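Local coordinates for cytochrome P450 (Picrophilus torridus, PDB 2RFB), which binds heme and probably acts as a monooxygenase, inserting one atom of molecular oxygen into its substrates, at residues G112-D117 against R147-I151; K320-S326 against Y337-S343. The contacts are given in a common frame with arbitrary orientation. Numbering follows the deposited sequence.

Overall arrangement
Following the chain from the N terminus, contact 1 comes first. It closes a loop of 29 mostly helical residues, which holds helix 118-129 and the first eleven residues of helix 136-153, and so ties the loop after helix 101-111 to helix 136-153. Contact 2 opens only after contact 1 has closed. Beyond helix 298-315, residues 320-326 meet the C-terminal residues 337-343 across a 10-residue connection containing strand 327-328. The two contacts therefore run in series, neither nested nor crossed, with centres about 36 Å apart and nearest atoms about 23 Å apart. Both neighbour the long helix 175-206: Leu148 rests on Ile179, Tyr337 on Arg202.

Contact 1. Residues G112-D117 against R147-I151; sequences GIPDSD and RLLEI
Asp117 and Arg147 form a salt bridge in which a single carboxylate oxygen does the work: Arg147 NE donates to Asp117 OD2 at 2.7 Å, and Arg147 NH2 adds a weak bond to Asp117 OD2 at 3.2 Å. The carboxylate meets the guanidinium at its edge, near its plane. Arg147 curls back with chi1, chi2 and chi3 all m, and Asp117 is also m in chi1. Behind them the loop begins at Gly112, the C-prime residue of the Schellman motif ending helix 101-111, with phi/psi 98/22. Ile113 and Pro114 take polyproline-II-like backbone angles; a 3-10 turn over 115-117 follows, with Asp117 N bonded to Pro114 O at 3.0 Å. Opposite, 147-151 is regular helix (Ile151 N to Arg147 O, 3.0 Å), so Arg147 and Ile151 sit one turn apart. Their CA atoms lie 7.8 Å from Asp117 CA and 7.7 Å from Ile113 CA, respectively. Ile151 CD1 fills the middle, 3.8 Å from Pro114 CD and 3.9 Å from Asp117 OD2. Deeper, Ile113 CD1 approaches Leu148 CD2 at 4.1 Å; Ile160 of helix 159-164 touches both Ile113 and Ile151. By position in the P450 fold, this joins the E-F loop to helix G. The chemistry implies a charged pair, made through one carboxylate oxygen, on the flank of an apolar seam between loop and helix.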
loop_
_atom_site.group_PDB
_atom_site.type_symbol
_atom_site.label_atom_id
_atom_site.label_comp_id
_atom_site.label_asym_id
_atom_site.label_seq_id
_atom_site.Cartn_x
_atom_site.Cartn_y
_atom_site.Cartn_z
ATOM N N GLY A 112 -14.870 -0.773 10.759
ATOM C CA GLY A 112 -16.171 -0.840 11.444
ATOM C C GLY A 112 -17.315 -0.196 10.656
ATOM O O GLY A 112 -18.302 0.184 11.233
ATOM N N ILE A 113 -17.191 -0.049 9.338
ATOM C CA ILE A 113 -18.271 0.554 8.580
ATOM C C ILE A 113 -19.444 -0.420 8.633
ATOM O O ILE A 113 -19.283 -1.591 8.296
ATOM C CB ILE A 113 -17.875 0.826 7.095
ATOM C CG1 ILE A 113 -16.690 1.798 6.981
ATOM C CG2 ILE A 113 -19.101 1.282 6.271
ATOM C CD1 ILE A 113 -16.992 3.239 7.447
ATOM N N PRO A 114 -20.622 0.045 9.086
ATOM C CA PRO A 114 -21.826 -0.779 9.079
ATOM C C PRO A 114 -22.201 -1.374 7.730
ATOM O O PRO A 114 -21.949 -0.783 6.675
ATOM C CB PRO A 114 -22.895 0.200 9.530
ATOM C CG PRO A 114 -22.148 1.097 10.488
ATOM C CD PRO A 114 -20.883 1.353 9.710
ATOM N N ASP A 115 -22.797 -2.561 7.788
ATOM C CA ASP A 115 -23.403 -3.227 6.632
ATOM C C ASP A 115 -24.208 -2.254 5.778
ATOM O O ASP A 115 -23.953 -2.110 4.584
ATOM C CB ASP A 115 -24.318 -4.374 7.114
ATOM C CG ASP A 115 -23.557 -5.693 7.347
ATOM O OD1 ASP A 115 -22.286 -5.686 7.390
ATOM O OD2 ASP A 115 -24.246 -6.738 7.479
ATOM N N SER A 116 -25.185 -1.588 6.398
ATOM C CA SER A 116 -26.086 -0.672 5.680
ATOM C C SER A 116 -25.410 0.564 5.031
ATOM O O SER A 116 -26.080 1.349 4.354
ATOM C CB SER A 116 -27.226 -0.230 6.601
ATOM O OG SER A 116 -26.732 0.342 7.801
ATOM N N ASP A 117 -24.105 0.730 5.230
ATOM C CA ASP A 117 -23.392 1.901 4.725
ATOM C C ASP A 117 -22.362 1.505 3.705
ATOM O O ASP A 117 -21.658 2.340 3.143
ATOM C CB ASP A 117 -22.746 2.678 5.871
ATOM C CG ASP A 117 -23.740 3.545 6.592
ATOM O OD1 ASP A 117 -24.764 3.928 5.942
ATOM O OD2 ASP A 117 -23.519 3.835 7.801
ATOM N N ARG A 147 -22.465 10.300 7.359
ATOM C CA ARG A 147 -22.578 8.979 8.003
ATOM C C ARG A 147 -21.430 8.721 8.972
ATOM O O ARG A 147 -21.640 8.201 10.061
ATOM C CB ARG A 147 -22.647 7.826 6.990
ATOM C CG ARG A 147 -24.026 7.501 6.446
ATOM C CD ARG A 147 -25.096 7.193 7.528
ATOM N NE ARG A 147 -24.634 6.210 8.517
ATOM C CZ ARG A 147 -25.137 6.070 9.746
ATOM N NH1 ARG A 147 -26.152 6.845 10.173
ATOM N NH2 ARG A 147 -24.628 5.142 10.556
ATOM N N LEU A 148 -20.226 9.105 8.579
ATOM C CA LEU A 148 -19.052 8.917 9.428
ATOM C C LEU A 148 -19.239 9.467 10.835
ATOM O O LEU A 148 -18.839 8.834 11.815
ATOM C CB LEU A 148 -17.801 9.531 8.792
ATOM C CG LEU A 148 -17.114 8.664 7.732
ATOM C CD1 LEU A 148 -15.870 9.356 7.201
ATOM C CD2 LEU A 148 -16.746 7.245 8.261
ATOM N N LEU A 149 -19.840 10.646 10.920
ATOM C CA LEU A 149 -20.031 11.307 12.178
ATOM C C LEU A 149 -21.033 10.551 13.038
ATOM O O LEU A 149 -20.880 10.468 14.248
ATOM C CB LEU A 149 -20.467 12.760 11.953
ATOM C CG LEU A 149 -19.412 13.690 11.309
ATOM C CD1 LEU A 149 -19.954 15.103 11.163
ATOM C CD2 LEU A 149 -18.080 13.720 12.067
ATOM N N GLU A 150 -22.056 9.987 12.411
ATOM C CA GLU A 150 -22.993 9.129 13.126
ATOM C C GLU A 150 -22.285 7.874 13.663
ATOM O O GLU A 150 -22.490 7.486 14.793
ATOM C CB GLU A 150 -24.198 8.787 12.239
ATOM C CG GLU A 150 -25.541 9.558 12.526
ATOM C CD GLU A 150 -25.404 10.892 13.304
ATOM O OE1 GLU A 150 -24.556 11.753 12.941
ATOM O OE2 GLU A 150 -26.191 11.095 14.274
ATOM N N ILE A 151 -21.407 7.280 12.874
ATOM C CA ILE A 151 -20.757 6.055 13.284
ATOM C C ILE A 151 -19.840 6.307 14.464
ATOM O O ILE A 151 -19.906 5.592 15.472
ATOM C CB ILE A 151 -19.969 5.450 12.147
ATOM C CG1 ILE A 151 -20.935 5.051 11.031
ATOM C CG2 ILE A 151 -19.174 4.260 12.651
ATOM C CD1 ILE A 151 -20.325 5.128 9.659
#

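Contact 2. Residues K320-S326 against Y337-S343; sequences KIDYKKS and YDKLFLS
The backbones run antiparallel for a single bridge, Ile321 with Leu342 (CA-CA 4.6 Å), a non-hydrogen-bonded pair. Ser343 N donates to Lys320 O at a very short 2.3 Å, and Asp322 N to Phe341 O at 2.6 Å. Past the bridge, 322-326 turns: Asp322 OD1 accepts from Lys324 N (2.9 Å), an Asx turn, and Lys325 N reaches Asp322 O at 3.3 Å. Ser326 thus returns beside Leu340, CA-CA 4.7 Å. Its hydroxyl links the two sides, Ser326 OG donating to Asp322 O at 2.5 Å and accepting from Phe341 N at 3.0 Å. Asp338 and Lys339 both face Arg327 in a classic beta bulge where the chain turns a corner. Helix 298-315, by position the L helix, leads into what is probably the beta-3 sheet region of the P450 fold, where Leu340 also pairs with Ile94 through backbone bonds. At the far end, Tyr337 OH donates to Tyr323 OH at 2.8 Å. Between the rings and the bridge, Ile321 CD1 packs 3.6 Å from Tyr337 CZ, and Ile321 CG1 lies 4.3 Å from Leu340 CD2. On the outer side, the edge of the Phe341 ring meets Lys325, Phe341 CD1 lying 3.6 Å from Lys325 O.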
loop_
_atom_site.group_PDB
_atom_site.type_symbol
_atom_site.label_atom_id
_atom_site.label_comp_id
_atom_site.label_asym_id
_atom_site.label_seq_id
_atom_site.Cartn_x
_atom_site.Cartn_y
_atom_site.Cartn_z
ATOM N N LYS A 320 -2.879 -17.065 -18.679
ATOM C CA LYS A 320 -2.254 -16.181 -19.689
ATOM C C LYS A 320 -2.942 -14.830 -19.656
ATOM O O LYS A 320 -4.174 -14.746 -19.703
ATOM C CB LYS A 320 -2.411 -16.712 -21.123
ATOM C CG LYS A 320 -2.048 -18.170 -21.379
ATOM C CD LYS A 320 -2.702 -18.681 -22.676
ATOM C CE LYS A 320 -2.763 -20.244 -22.711
ATOM N NZ LYS A 320 -3.419 -20.872 -21.479
ATOM N N ILE A 321 -2.174 -13.764 -19.596
ATOM C CA ILE A 321 -2.761 -12.439 -19.619
ATOM C C ILE A 321 -3.082 -12.090 -21.053
ATOM O O ILE A 321 -2.259 -12.261 -21.915
ATOM C CB ILE A 321 -1.808 -11.409 -19.050
ATOM C CG1 ILE A 321 -1.760 -11.516 -17.516
ATOM C CG2 ILE A 321 -2.209 -9.993 -19.546
ATOM C CD1 ILE A 321 -0.749 -10.546 -16.790
ATOM N N ASP A 322 -4.287 -11.622 -21.327
ATOM C CA ASP A 322 -4.586 -11.198 -22.697
ATOM C C ASP A 322 -4.137 -9.768 -22.944
ATOM O O ASP A 322 -4.818 -8.839 -22.563
ATOM C CB ASP A 322 -6.067 -11.324 -23.024
ATOM C CG ASP A 322 -6.377 -10.933 -24.445
ATOM O OD1 ASP A 322 -5.540 -10.286 -25.125
ATOM O OD2 ASP A 322 -7.479 -11.274 -24.910
ATOM N N TYR A 323 -3.033 -9.600 -23.650
ATOM C CA TYR A 323 -2.447 -8.276 -23.816
ATOM C C TYR A 323 -3.067 -7.378 -24.885
ATOM O O TYR A 323 -2.655 -6.218 -25.022
ATOM C CB TYR A 323 -0.921 -8.397 -24.035
ATOM C CG TYR A 323 -0.222 -8.429 -22.708
ATOM C CD1 TYR A 323 0.320 -9.608 -22.209
ATOM C CD2 TYR A 323 -0.188 -7.293 -21.906
ATOM C CE1 TYR A 323 0.915 -9.627 -20.973
ATOM C CE2 TYR A 323 0.420 -7.313 -20.672
ATOM C CZ TYR A 323 0.954 -8.487 -20.221
ATOM O OH TYR A 323 1.549 -8.505 -18.991
ATOM N N LYS A 324 -4.019 -7.914 -25.651
ATOM C CA LYS A 324 -4.775 -7.132 -26.609
ATOM C C LYS A 324 -5.934 -6.381 -25.925
ATOM O O LYS A 324 -6.654 -5.633 -26.586
ATOM C CB LYS A 324 -5.310 -8.035 -27.725
ATOM C CG LYS A 324 -4.274 -8.384 -28.768
ATOM C CD LYS A 324 -4.752 -9.506 -29.672
ATOM C CE LYS A 324 -3.709 -9.855 -30.752
ATOM N NZ LYS A 324 -2.622 -10.671 -30.148
ATOM N N LYS A 325 -6.144 -6.639 -24.626
ATOM C CA LYS A 325 -7.145 -5.931 -23.818
ATOM C C LYS A 325 -6.584 -5.429 -22.483
ATOM O O LYS A 325 -7.197 -4.597 -21.854
ATOM C CB LYS A 325 -8.348 -6.812 -23.537
ATOM C CG LYS A 325 -8.600 -7.877 -24.586
ATOM C CD LYS A 325 -10.035 -8.302 -24.624
ATOM C CE LYS A 325 -10.147 -9.631 -25.320
ATOM N NZ LYS A 325 -9.454 -10.536 -24.365
ATOM N N SER A 326 -5.433 -5.900 -22.048
ATOM C CA SER A 326 -4.940 -5.506 -20.750
ATOM C C SER A 326 -3.881 -4.444 -20.917
ATOM O O SER A 326 -3.168 -4.448 -21.906
ATOM C CB SER A 326 -4.352 -6.710 -19.977
ATOM O OG SER A 326 -5.116 -7.870 -20.238
ATOM N N TYR A 337 -1.783 -2.972 -13.162
ATOM C CA TYR A 337 -2.599 -2.998 -14.367
ATOM C C TYR A 337 -3.731 -2.001 -14.240
ATOM O O TYR A 337 -4.248 -1.756 -13.156
ATOM C CB TYR A 337 -3.187 -4.401 -14.584
ATOM C CG TYR A 337 -2.148 -5.350 -15.066
ATOM C CD1 TYR A 337 -1.215 -5.895 -14.170
ATOM C CD2 TYR A 337 -2.032 -5.644 -16.429
ATOM C CE1 TYR A 337 -0.221 -6.742 -14.609
ATOM C CE2 TYR A 337 -1.054 -6.514 -16.875
ATOM C CZ TYR A 337 -0.152 -7.060 -15.945
ATOM O OH TYR A 337 0.861 -7.883 -16.372
ATOM N N ASP A 338 -4.102 -1.415 -15.357
ATOM C CA ASP A 338 -5.239 -0.566 -15.382
ATOM C C ASP A 338 -6.438 -1.501 -15.466
ATOM O O ASP A 338 -7.377 -1.368 -14.677
ATOM C CB ASP A 338 -5.157 0.353 -16.585
ATOM C CG ASP A 338 -6.423 1.183 -16.787
ATOM O OD1 ASP A 338 -7.119 1.501 -15.816
ATOM O OD2 ASP A 338 -6.686 1.550 -17.927
ATOM N N LYS A 339 -6.369 -2.447 -16.410
ATOM C CA LYS A 339 -7.335 -3.492 -16.601
ATOM C C LYS A 339 -6.570 -4.771 -16.903
ATOM O O LYS A 339 -5.499 -4.740 -17.563
ATOM C CB LYS A 339 -8.202 -3.183 -17.823
ATOM C CG LYS A 339 -9.222 -2.109 -17.671
ATOM C CD LYS A 339 -9.716 -1.769 -19.036
ATOM C CE LYS A 339 -10.336 -0.395 -19.098
ATOM N NZ LYS A 339 -11.711 -0.435 -18.534
ATOM N N LEU A 340 -7.124 -5.904 -16.469
ATOM C CA LEU A 340 -6.458 -7.185 -16.655
ATOM C C LEU A 340 -7.461 -8.248 -17.090
ATOM O O LEU A 340 -8.411 -8.564 -16.364
ATOM C CB LEU A 340 -5.745 -7.613 -15.387
ATOM C CG LEU A 340 -4.683 -8.734 -15.469
ATOM C CD1 LEU A 340 -3.839 -8.815 -14.189
ATOM C CD2 LEU A 340 -5.345 -10.101 -15.686
ATOM N N PHE A 341 -7.255 -8.788 -18.279
ATOM C CA PHE A 341 -8.140 -9.812 -18.805
ATOM C C PHE A 341 -7.319 -11.026 -19.092
ATOM O O PHE A 341 -6.234 -10.953 -19.676
ATOM C CB PHE A 341 -8.816 -9.377 -20.102
ATOM C CG PHE A 341 -9.697 -8.220 -19.944
ATOM C CD1 PHE A 341 -9.184 -6.928 -20.042
ATOM C CD2 PHE A 341 -11.042 -8.394 -19.679
ATOM C CE1 PHE A 341 -10.014 -5.827 -19.898
ATOM C CE2 PHE A 341 -11.866 -7.294 -19.507
ATOM C CZ PHE A 341 -11.345 -6.002 -19.629
ATOM N N LEU A 342 -7.873 -12.144 -18.679
ATOM C CA LEU A 342 -7.205 -13.402 -18.747
ATOM C C LEU A 342 -7.410 -14.138 -20.049
ATOM O O LEU A 342 -8.447 -14.106 -20.667
ATOM C CB LEU A 342 -7.706 -14.288 -17.638
ATOM C CG LEU A 342 -6.785 -14.728 -16.545
ATOM C CD1 LEU A 342 -5.825 -13.651 -16.061
ATOM C CD2 LEU A 342 -7.670 -15.273 -15.436
ATOM N N SER A 343 -6.351 -14.825 -20.427
ATOM C CA SER A 343 -6.414 -15.976 -21.321
ATOM C C SER A 343 -6.240 -15.487 -22.703
ATOM O O SER A 343 -5.111 -15.439 -23.211
ATOM C CB SER A 343 -7.723 -16.742 -21.169
ATOM O OG SER A 343 -7.749 -17.730 -22.146
ATOM O OXT SER A 343 -7.263 -15.116 -23.264
#